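Local coordinates for protein xylulose kinase (PDB 3I8B) that probably phosphorylates D-xylulose to D-xylulose 5-phosphate at the expense of ATP, as a sugar kinase of the FGGY family, at residues N82-V86 and G179-E183; W170-R174 and A187-F193; D247-A253 and G264-P270. All coordinates share one frame; numbering follows the deposited sequence.

In the fold
Interaction 2 lies in the middle of the three and carries the metal: residues 187-193 supply two backbone oxygens to the bound magnesium, and Thr241 supplies another ligand. On one side it meets interaction 1, the centres about 11 Å apart, where Ala187 packs on Gly84 and Val181 and the Trp173 ring reaches Gly179. On the other side interaction 3 lies about 12 Å away between centres, joined by the Phe193 ring, which packs on Ala249 and Leu268. Interactions 1 and 3 do not touch; their nearest atoms are about 11 Å apart. Ser172 of interaction 2 is about 12 Å, side chain to side chain, from Asp11, predicted to be important for activity.

Interaction 1: residues N82-V86 and G179-E183; sequences NQGNV and GPVAE
Gln83 and Val181 are joined backbone to backbone, Val181 N giving a nearly straight hydrogen bond of 2.7 Å (165° at the hydrogen) to Gln83 O, which it meets almost along the C=O axis. The same oxygen has company: Pro180 CA sends a CA-H...O contact to Gln83 O at 3.2 Å, and Val181 CG2 rests 3.6 Å from Gln83 O. The chains run closest one residue on, where Gly84 CA and Pro180 CA are 4.3 Å apart; Gly84 has a positive phi and no side chain to push Pro180 back.

Gln83 has the largest share of the buried surface of any residue here. Its CG sits beside the backbone N (chi1 -73°) and the chain is extended from there, so the stem lies over the carbonyl of Val181, with CB 3.5 Å from Val181 O, and the amide ends against the backbone of Glu183. Shortened to an alanine, this side chain would probably leave the chain from Val181 to Glu183 uncovered and Glu183 CB without the group it rests on, though the backbone bond would stay. Asn85 lies aslant to the proline ring, ND2 3.2 Å from Pro180 CB and 3.6 Å from Pro180 CG, a polar group laid against carbon.

This is loop-on-loop packing at the protein surface. Asp81 OD1 accepts from Gln83 N, an Asx turn, and also from Asn85 N, and so fixes the bend that presents Gln83 O. Residues 82-86 join strand 78-80 to strand 90-91, while 179-183 belong to the long loop that leaves helix 167-175 and leads to strand 193-195.

Interaction 2: residues W170-R174 and A187-F193; sequences WLSWR and AHLEALF. With MG (magnesium ion), chain B.
Trp173 NE1 donates to His188 O at 3.2 Å, and the oxygen lies close to the plane of the indole, at its edge. Seen from the carbonyl, the donor stands above the plane, 41° out of it, while Ala191 N reaches the same oxygen from the opposite face at 3.0 Å. One acceptor thus serves both the helix and the 3-10 turn of residues 189-191. Over a face of the five-membered ring Leu192 CD2 makes a CH-pi contact, 4.0 Å from the centroid. Ala191 CB and Ala187 O meet the indole at its edge, and Leu189 CD2 approaches Trp173 CZ2 obliquely. Trp173 gains this reach because its CG is anti to the backbone N (chi1 -174°), which sends the indole across to the loop. One residue earlier in the helix, Ser172 CB packs on Phe193 CZ at 3.6 Å, while Ser172 OG bonds back to His168 O.

The turn fixed in this way presents a metal site. Glu190 O (2.3 Å) and Leu192 O (2.5 Å) bind the magnesium together with a water and Thr241 OG1. The carboxylate of Glu190 is second shell: a bend at chi2 (-79°) folds it back so that OE1 accepts from the magnesium-bound water.

Leu192 also forms backbone bonds with Thr241, and its side chain, like that of Leu189, packs on strand 163-165. Trp173 and Leu189 both touch Leu80 of strand 78-80, and helix 167-175 turns Trp170 and Leu171 toward helix 46-58.

Interaction 3: residues D247-A253 and G264-P270; sequences DAAPVKA and GGCLLAP
Ala249 O, Val251 O and Leu268 N all hold one water, which donates to both carbonyls, at 2.9 Å to Ala249 O and 2.7 Å to Val251 O, and accepts from Leu268 N. It fills the place where the two chains, running antiparallel, have drawn apart because residues 249-251 bow outward. Direct backbone bonds resume on each side of the bow: Ala249 N gives to Leu268 O at 2.8 Å and Ala253 N to Cys266 O at 2.8 Å, each meeting its carbonyl nearly end-on. Beyond the second of these, another water links Ala253 O to Cys266 N.

The Leu268 side chain fits against the bow. With CG beside the backbone N (chi1 -64°), its CD1 lies 3.5 Å from Val251 O and also touches Val251 CG2, while CD2 meets Ala253 CB and the CB atoms of Leu268 and Ala249 pack together.

Residues 247-253 border the outermost strand, 267-273, of the five-stranded sheet in the N-terminal half of this actin-like ATPase fold; strand 65-72 pairs with its other edge, bonding to Leu267 and Ala269. The strand runs straight into helix 274-281, which opens with Asp274, the predicted proton acceptor. Phe193 of strand 193-195 packs on Ala249, Val251 and Leu268, and Val472 of helix 460-474 on Ala248 and Leu267.

Lys252 stretches fully extended along the other chain, its CB 3.2 Å from Cys266 O, until NZ donates to Gly264 O at 2.7 Å, tilted 32° from the carbonyl plane. At the opposite end Pro270 CG lies 3.2 Å from Asp247 O, a buried carbonyl oxygen with no polar partner in the model, whereas the carboxylate of Asp247 turns back to Gly244 N.

Interaction 1: residues N82-V86 and G179-E183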
loop_
_atom_site.group_PDB
_atom_site.type_symbol
_atom_site.label_atom_id
_atom_site.label_comp_id
_atom_site.label_asym_id
_atom_site.label_seq_id
_atom_site.Cartn_x
_atom_site.Cartn_y
_atom_site.Cartn_z
ATOM N N ASN A 82 -8.955 -1.209 27.387
ATOM C CA ASN A 82 -10.373 -1.195 27.761
ATOM C C ASN A 82 -11.001 0.186 27.752
ATOM O O ASN A 82 -12.214 0.319 27.611
ATOM C CB ASN A 82 -10.557 -1.737 29.183
ATOM C CG ASN A 82 -10.479 -3.229 29.255
ATOM O OD1 ASN A 82 -10.311 -3.798 30.338
ATOM N ND2 ASN A 82 -10.601 -3.887 28.107
ATOM N N GLN A 83 -10.174 1.206 27.954
ATOM C CA GLN A 83 -10.660 2.564 28.130
ATOM C C GLN A 83 -10.489 3.412 26.875
ATOM O O GLN A 83 -10.708 4.618 26.912
ATOM C CB GLN A 83 -9.939 3.239 29.307
ATOM C CG GLN A 83 -10.372 2.721 30.674
ATOM C CD GLN A 83 -9.637 3.413 31.808
ATOM O OE1 GLN A 83 -9.376 4.616 31.753
ATOM N NE2 GLN A 83 -9.296 2.654 32.841
ATOM N N GLY A 84 -10.102 2.784 25.774
ATOM C CA GLY A 84 -9.871 3.493 24.530
ATOM C C GLY A 84 -8.545 4.249 24.436
ATOM O O GLY A 84 -8.318 4.981 23.471
ATOM N N ASN A 85 -7.671 4.082 25.432
ATOM C CA ASN A 85 -6.327 4.659 25.380
ATOM C C ASN A 85 -5.396 3.892 24.460
ATOM O O ASN A 85 -5.415 2.659 24.436
ATOM C CB ASN A 85 -5.675 4.670 26.771
ATOM C CG ASN A 85 -6.373 5.608 27.743
ATOM O OD1 ASN A 85 -6.905 5.170 28.755
ATOM N ND2 ASN A 85 -6.350 6.897 27.449
ATOM N N VAL A 86 -4.552 4.611 23.723
ATOM C CA VAL A 86 -3.495 3.958 22.963
ATOM C C VAL A 86 -2.471 3.415 23.949
ATOM O O VAL A 86 -1.948 4.155 24.771
ATOM C CB VAL A 86 -2.829 4.928 21.958
ATOM C CG1 VAL A 86 -1.607 4.278 21.318
ATOM C CG2 VAL A 86 -3.847 5.352 20.883
ATOM N N GLY A 179 -13.029 8.109 21.656
ATOM C CA GLY A 179 -11.718 8.291 22.255
ATOM C C GLY A 179 -11.666 7.834 23.702
ATOM O O GLY A 179 -12.646 7.286 24.222
ATOM N N PRO A 180 -10.522 8.060 24.369
ATOM C CA PRO A 180 -10.304 7.580 25.741
ATOM C C PRO A 180 -11.410 7.982 26.697
ATOM O O PRO A 180 -11.878 9.121 26.667
ATOM C CB PRO A 180 -8.993 8.255 26.135
ATOM C CG PRO A 180 -8.266 8.411 24.851
ATOM C CD PRO A 180 -9.313 8.700 23.813
ATOM N N VAL A 181 -11.848 7.043 27.526
ATOM C CA VAL A 181 -12.854 7.350 28.535
ATOM C C VAL A 181 -12.322 7.021 29.920
ATOM O O VAL A 181 -11.264 6.409 30.051
ATOM C CB VAL A 181 -14.170 6.595 28.285
ATOM C CG1 VAL A 181 -14.763 7.004 26.936
ATOM C CG2 VAL A 181 -13.940 5.099 28.347
ATOM N N ALA A 182 -13.048 7.438 30.950
ATOM C CA ALA A 182 -12.644 7.150 32.318
ATOM C C ALA A 182 -12.967 5.706 32.661
ATOM O O ALA A 182 -13.739 5.046 31.960
ATOM C CB ALA A 182 -13.323 8.094 33.293
ATOM N N GLU A 183 -12.367 5.223 33.744
ATOM C CA GLU A 183 -12.588 3.859 34.203
ATOM C C GLU A 183 -14.068 3.600 34.418
ATOM O O GLU A 183 -14.767 4.408 35.030
ATOM C CB GLU A 183 -11.818 3.599 35.498
ATOM C CG GLU A 183 -12.294 2.382 36.279
ATOM C CD GLU A 183 -11.452 2.108 37.521
ATOM O OE1 GLU A 183 -10.381 1.475 37.396
ATOM O OE2 GLU A 183 -11.872 2.517 38.627
#

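Interaction 2: residues W170-R174 and A187-F193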
loop_
_atom_site.group_PDB
_atom_site.type_symbol
_atom_site.label_atom_id
_atom_site.label_comp_id
_atom_site.label_asym_id
_atom_site.label_seq_id
_atom_site.Cartn_x
_atom_site.Cartn_y
_atom_site.Cartn_z
ATOM N N TRP A 170 -8.468 4.260 13.077
ATOM C CA TRP A 170 -8.412 4.999 14.334
ATOM C C TRP A 170 -8.802 6.461 14.132
ATOM O O TRP A 170 -9.574 7.025 14.912
ATOM C CB TRP A 170 -7.010 4.918 14.957
ATOM C CG TRP A 170 -6.897 5.616 16.272
ATOM C CD1 TRP A 170 -7.264 5.129 17.498
ATOM C CD2 TRP A 170 -6.362 6.934 16.507
ATOM N NE1 TRP A 170 -6.991 6.063 18.478
ATOM C CE2 TRP A 170 -6.442 7.177 17.898
ATOM C CE3 TRP A 170 -5.829 7.927 15.676
ATOM C CZ2 TRP A 170 -5.990 8.382 18.484
ATOM C CZ3 TRP A 170 -5.390 9.135 16.260
ATOM C CH2 TRP A 170 -5.476 9.340 17.650
ATOM N N LEU A 171 -8.263 7.074 13.086
ATOM C CA LEU A 171 -8.624 8.461 12.791
ATOM C C LEU A 171 -10.135 8.595 12.528
ATOM O O LEU A 171 -10.759 9.550 12.979
ATOM C CB LEU A 171 -7.819 9.020 11.611
ATOM C CG LEU A 171 -7.948 10.535 11.397
ATOM C CD1 LEU A 171 -7.463 11.270 12.636
ATOM C CD2 LEU A 171 -7.181 10.991 10.166
ATOM N N SER A 172 -10.718 7.633 11.815
ATOM C CA SER A 172 -12.144 7.690 11.525
ATOM C C SER A 172 -12.955 7.622 12.813
ATOM O O SER A 172 -13.915 8.355 12.994
ATOM C CB SER A 172 -12.553 6.574 10.542
ATOM O OG SER A 172 -11.931 6.764 9.279
ATOM N N TRP A 173 -12.550 6.738 13.706
ATOM C CA TRP A 173 -13.166 6.570 15.028
ATOM C C TRP A 173 -13.098 7.870 15.867
ATOM O O TRP A 173 -14.081 8.283 16.508
ATOM C CB TRP A 173 -12.448 5.401 15.714
ATOM C CG TRP A 173 -12.982 4.942 17.016
ATOM C CD1 TRP A 173 -14.178 4.310 17.251
ATOM C CD2 TRP A 173 -12.312 5.019 18.277
ATOM N NE1 TRP A 173 -14.293 4.015 18.596
ATOM C CE2 TRP A 173 -13.165 4.445 19.243
ATOM C CE3 TRP A 173 -11.080 5.540 18.687
ATOM C CZ2 TRP A 173 -12.812 4.361 20.595
ATOM C CZ3 TRP A 173 -10.731 5.458 20.022
ATOM C CH2 TRP A 173 -11.596 4.868 20.964
ATOM N N ARG A 174 -11.948 8.530 15.843
ATOM C CA ARG A 174 -11.794 9.833 16.501
ATOM C C ARG A 174 -12.669 10.924 15.845
ATOM O O ARG A 174 -13.245 11.784 16.522
ATOM C CB ARG A 174 -10.327 10.263 16.458
ATOM C CG ARG A 174 -9.382 9.375 17.252
ATOM C CD ARG A 174 -9.790 9.243 18.729
ATOM N NE ARG A 174 -10.113 10.534 19.342
ATOM C CZ ARG A 174 -9.214 11.442 19.717
ATOM N NH1 ARG A 174 -7.911 11.214 19.571
ATOM N NH2 ARG A 174 -9.624 12.584 20.248
ATOM N N ALA A 187 -16.174 2.663 26.315
ATOM C CA ALA A 187 -15.233 3.170 25.314
ATOM C C ALA A 187 -15.790 3.105 23.874
ATOM O O ALA A 187 -15.242 3.723 22.962
ATOM C CB ALA A 187 -13.896 2.412 25.398
ATOM N N HIS A 188 -16.866 2.353 23.673
ATOM C CA HIS A 188 -17.407 2.146 22.327
ATOM C C HIS A 188 -16.351 1.658 21.326
ATOM O O HIS A 188 -16.305 2.137 20.191
ATOM C CB HIS A 188 -18.052 3.428 21.797
ATOM C CG HIS A 188 -19.297 3.816 22.529
ATOM N ND1 HIS A 188 -19.321 4.806 23.487
ATOM C CD2 HIS A 188 -20.558 3.319 22.469
ATOM C CE1 HIS A 188 -20.547 4.919 23.971
ATOM N NE2 HIS A 188 -21.316 4.029 23.368
ATOM N N LEU A 189 -15.500 0.720 21.738
ATOM C CA LEU A 189 -14.517 0.154 20.815
ATOM C C LEU A 189 -15.207 -0.517 19.622
ATOM O O LEU A 189 -14.674 -0.529 18.509
ATOM C CB LEU A 189 -13.583 -0.833 21.526
ATOM C CG LEU A 189 -12.647 -0.212 22.566
ATOM C CD1 LEU A 189 -11.916 -1.292 23.369
ATOM C CD2 LEU A 189 -11.655 0.764 21.897
ATOM N N GLU A 190 -16.405 -1.052 19.852
ATOM C CA GLU A 190 -17.162 -1.679 18.769
ATOM C C GLU A 190 -17.607 -0.710 17.696
ATOM O O GLU A 190 -18.082 -1.144 16.669
ATOM C CB GLU A 190 -18.374 -2.456 19.288
ATOM C CG GLU A 190 -18.002 -3.733 20.031
ATOM C CD GLU A 190 -17.638 -4.904 19.106
ATOM O OE1 GLU A 190 -17.575 -4.709 17.860
ATOM O OE2 GLU A 190 -17.419 -6.023 19.643
ATOM N N ALA A 191 -17.489 0.596 17.926
ATOM C CA ALA A 191 -17.802 1.550 16.865
ATOM C C ALA A 191 -16.716 1.551 15.784
ATOM O O ALA A 191 -16.906 2.134 14.718
ATOM C CB ALA A 191 -17.988 2.970 17.432
ATOM N N LEU A 192 -15.572 0.916 16.060
ATOM C CA LEU A 192 -14.500 0.831 15.068
ATOM C C LEU A 192 -14.948 0.162 13.758
ATOM O O LEU A 192 -15.612 -0.862 13.767
ATOM C CB LEU A 192 -13.287 0.084 15.641
ATOM C CG LEU A 192 -12.388 0.839 16.621
ATOM C CD1 LEU A 192 -11.513 -0.102 17.462
ATOM C CD2 LEU A 192 -11.518 1.837 15.861
ATOM N N PHE A 193 -14.574 0.742 12.627
ATOM C CA PHE A 193 -14.856 0.143 11.336
ATOM C C PHE A 193 -13.643 0.283 10.419
ATOM O O PHE A 193 -12.736 1.113 10.653
ATOM C CB PHE A 193 -16.111 0.776 10.705
ATOM C CG PHE A 193 -15.935 2.224 10.358
ATOM C CD1 PHE A 193 -15.289 2.594 9.191
ATOM C CD2 PHE A 193 -16.402 3.217 11.209
ATOM C CE1 PHE A 193 -15.125 3.935 8.864
ATOM C CE2 PHE A 193 -16.232 4.548 10.902
ATOM C CZ PHE A 193 -15.597 4.917 9.728
HETATM MG MG MG B . -17.498 -2.258 14.776
HETATM O O HOH W 1 -15.721 -3.403 15.721
#

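Interaction 3: residues D247-A253 and G264-P270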
loop_
_atom_site.group_PDB
_atom_site.type_symbol
_atom_site.label_atom_id
_atom_site.label_comp_id
_atom_site.label_asym_id
_atom_site.label_seq_id
_atom_site.Cartn_x
_atom_site.Cartn_y
_atom_site.Cartn_z
ATOM N N ASP A 247 -20.549 1.131 1.446
ATOM C CA ASP A 247 -21.411 1.180 2.627
ATOM C C ASP A 247 -21.066 2.385 3.472
ATOM O O ASP A 247 -19.900 2.646 3.707
ATOM C CB ASP A 247 -21.169 -0.062 3.498
ATOM C CG ASP A 247 -21.663 -1.344 2.848
ATOM O OD1 ASP A 247 -22.560 -1.273 1.978
ATOM O OD2 ASP A 247 -21.160 -2.426 3.218
ATOM N N ALA A 248 -22.062 3.111 3.963
ATOM C CA ALA A 248 -21.788 4.130 4.972
ATOM C C ALA A 248 -21.495 3.451 6.314
ATOM O O ALA A 248 -22.105 2.434 6.634
ATOM C CB ALA A 248 -22.968 5.054 5.117
ATOM N N ALA A 249 -20.598 4.019 7.117
ATOM C CA ALA A 249 -20.403 3.476 8.459
ATOM C C ALA A 249 -21.658 3.666 9.309
ATOM O O ALA A 249 -22.469 4.551 9.047
ATOM C CB ALA A 249 -19.196 4.113 9.149
ATOM N N PRO A 250 -21.806 2.846 10.354
ATOM C CA PRO A 250 -22.944 2.992 11.266
ATOM C C PRO A 250 -22.909 4.298 12.061
ATOM O O PRO A 250 -23.928 4.705 12.616
ATOM C CB PRO A 250 -22.790 1.799 12.221
ATOM C CG PRO A 250 -21.945 0.821 11.494
ATOM C CD PRO A 250 -20.996 1.658 10.663
ATOM N N VAL A 251 -21.754 4.938 12.144
ATOM C CA VAL A 251 -21.663 6.197 12.871
ATOM C C VAL A 251 -21.255 7.313 11.906
ATOM O O VAL A 251 -20.531 7.068 10.943
ATOM C CB VAL A 251 -20.624 6.121 14.036
ATOM C CG1 VAL A 251 -21.096 5.162 15.128
ATOM C CG2 VAL A 251 -19.242 5.710 13.500
ATOM N N LYS A 252 -21.714 8.531 12.184
ATOM C CA LYS A 252 -21.374 9.714 11.389
ATOM C C LYS A 252 -20.261 10.470 12.090
ATOM O O LYS A 252 -19.933 10.166 13.235
ATOM C CB LYS A 252 -22.594 10.643 11.276
ATOM C CG LYS A 252 -23.820 10.025 10.614
ATOM C CD LYS A 252 -24.979 11.025 10.570
ATOM C CE LYS A 252 -26.193 10.441 9.851
ATOM N NZ LYS A 252 -27.369 11.389 9.852
ATOM N N ALA A 253 -19.692 11.465 11.423
ATOM C CA ALA A 253 -18.743 12.352 12.082
ATOM C C ALA A 253 -19.447 13.030 13.238
ATOM O O ALA A 253 -20.641 13.325 13.159
ATOM C CB ALA A 253 -18.220 13.390 11.119
ATOM N N GLY A 264 -28.520 16.094 7.534
ATOM C CA GLY A 264 -28.126 14.734 7.855
ATOM C C GLY A 264 -26.715 14.608 8.406
ATOM O O GLY A 264 -26.242 13.495 8.648
ATOM N N GLY A 265 -26.045 15.737 8.606
ATOM C CA GLY A 265 -24.671 15.728 9.100
ATOM C C GLY A 265 -23.710 15.112 8.100
ATOM O O GLY A 265 -24.013 15.038 6.915
ATOM N N CYS A 266 -22.561 14.648 8.585
ATOM C CA CYS A 266 -21.513 14.104 7.734
ATOM C C CYS A 266 -21.361 12.598 7.947
ATOM O O CYS A 266 -20.923 12.149 9.025
ATOM C CB CYS A 266 -20.193 14.805 8.036
ATOM S SG CYS A 266 -18.814 14.257 7.038
ATOM N N LEU A 267 -21.745 11.814 6.940
ATOM C CA LEU A 267 -21.563 10.373 7.043
ATOM C C LEU A 267 -20.095 10.008 6.897
ATOM O O LEU A 267 -19.287 10.800 6.412
ATOM C CB LEU A 267 -22.427 9.614 6.032
ATOM C CG LEU A 267 -22.253 9.806 4.533
ATOM C CD1 LEU A 267 -21.094 8.963 4.005
ATOM C CD2 LEU A 267 -23.554 9.396 3.848
ATOM N N LEU A 268 -19.748 8.811 7.335
ATOM C CA LEU A 268 -18.377 8.346 7.207
ATOM C C LEU A 268 -18.366 7.193 6.222
ATOM O O LEU A 268 -19.132 6.232 6.367
ATOM C CB LEU A 268 -17.805 7.923 8.568
ATOM C CG LEU A 268 -17.673 9.033 9.623
ATOM C CD1 LEU A 268 -17.316 8.486 11.032
ATOM C CD2 LEU A 268 -16.647 10.092 9.172
ATOM N N ALA A 269 -17.529 7.313 5.200
ATOM C CA ALA A 269 -17.300 6.229 4.252
ATOM C C ALA A 269 -16.262 5.271 4.847
ATOM O O ALA A 269 -15.625 5.599 5.845
ATOM C CB ALA A 269 -16.833 6.790 2.897
ATOM N N PRO A 270 -16.112 4.072 4.256
ATOM C CA PRO A 270 -15.291 3.056 4.918
ATOM C C PRO A 270 -13.812 3.440 5.058
ATOM O O PRO A 270 -13.149 2.925 5.954
ATOM C CB PRO A 270 -15.438 1.846 4.001
ATOM C CG PRO A 270 -16.790 2.026 3.377
ATOM C CD PRO A 270 -16.883 3.509 3.131
HETATM O O HOH W 2 -21.752 7.306 8.510
HETATM O O HOH W 3 -21.963 14.766 11.299
#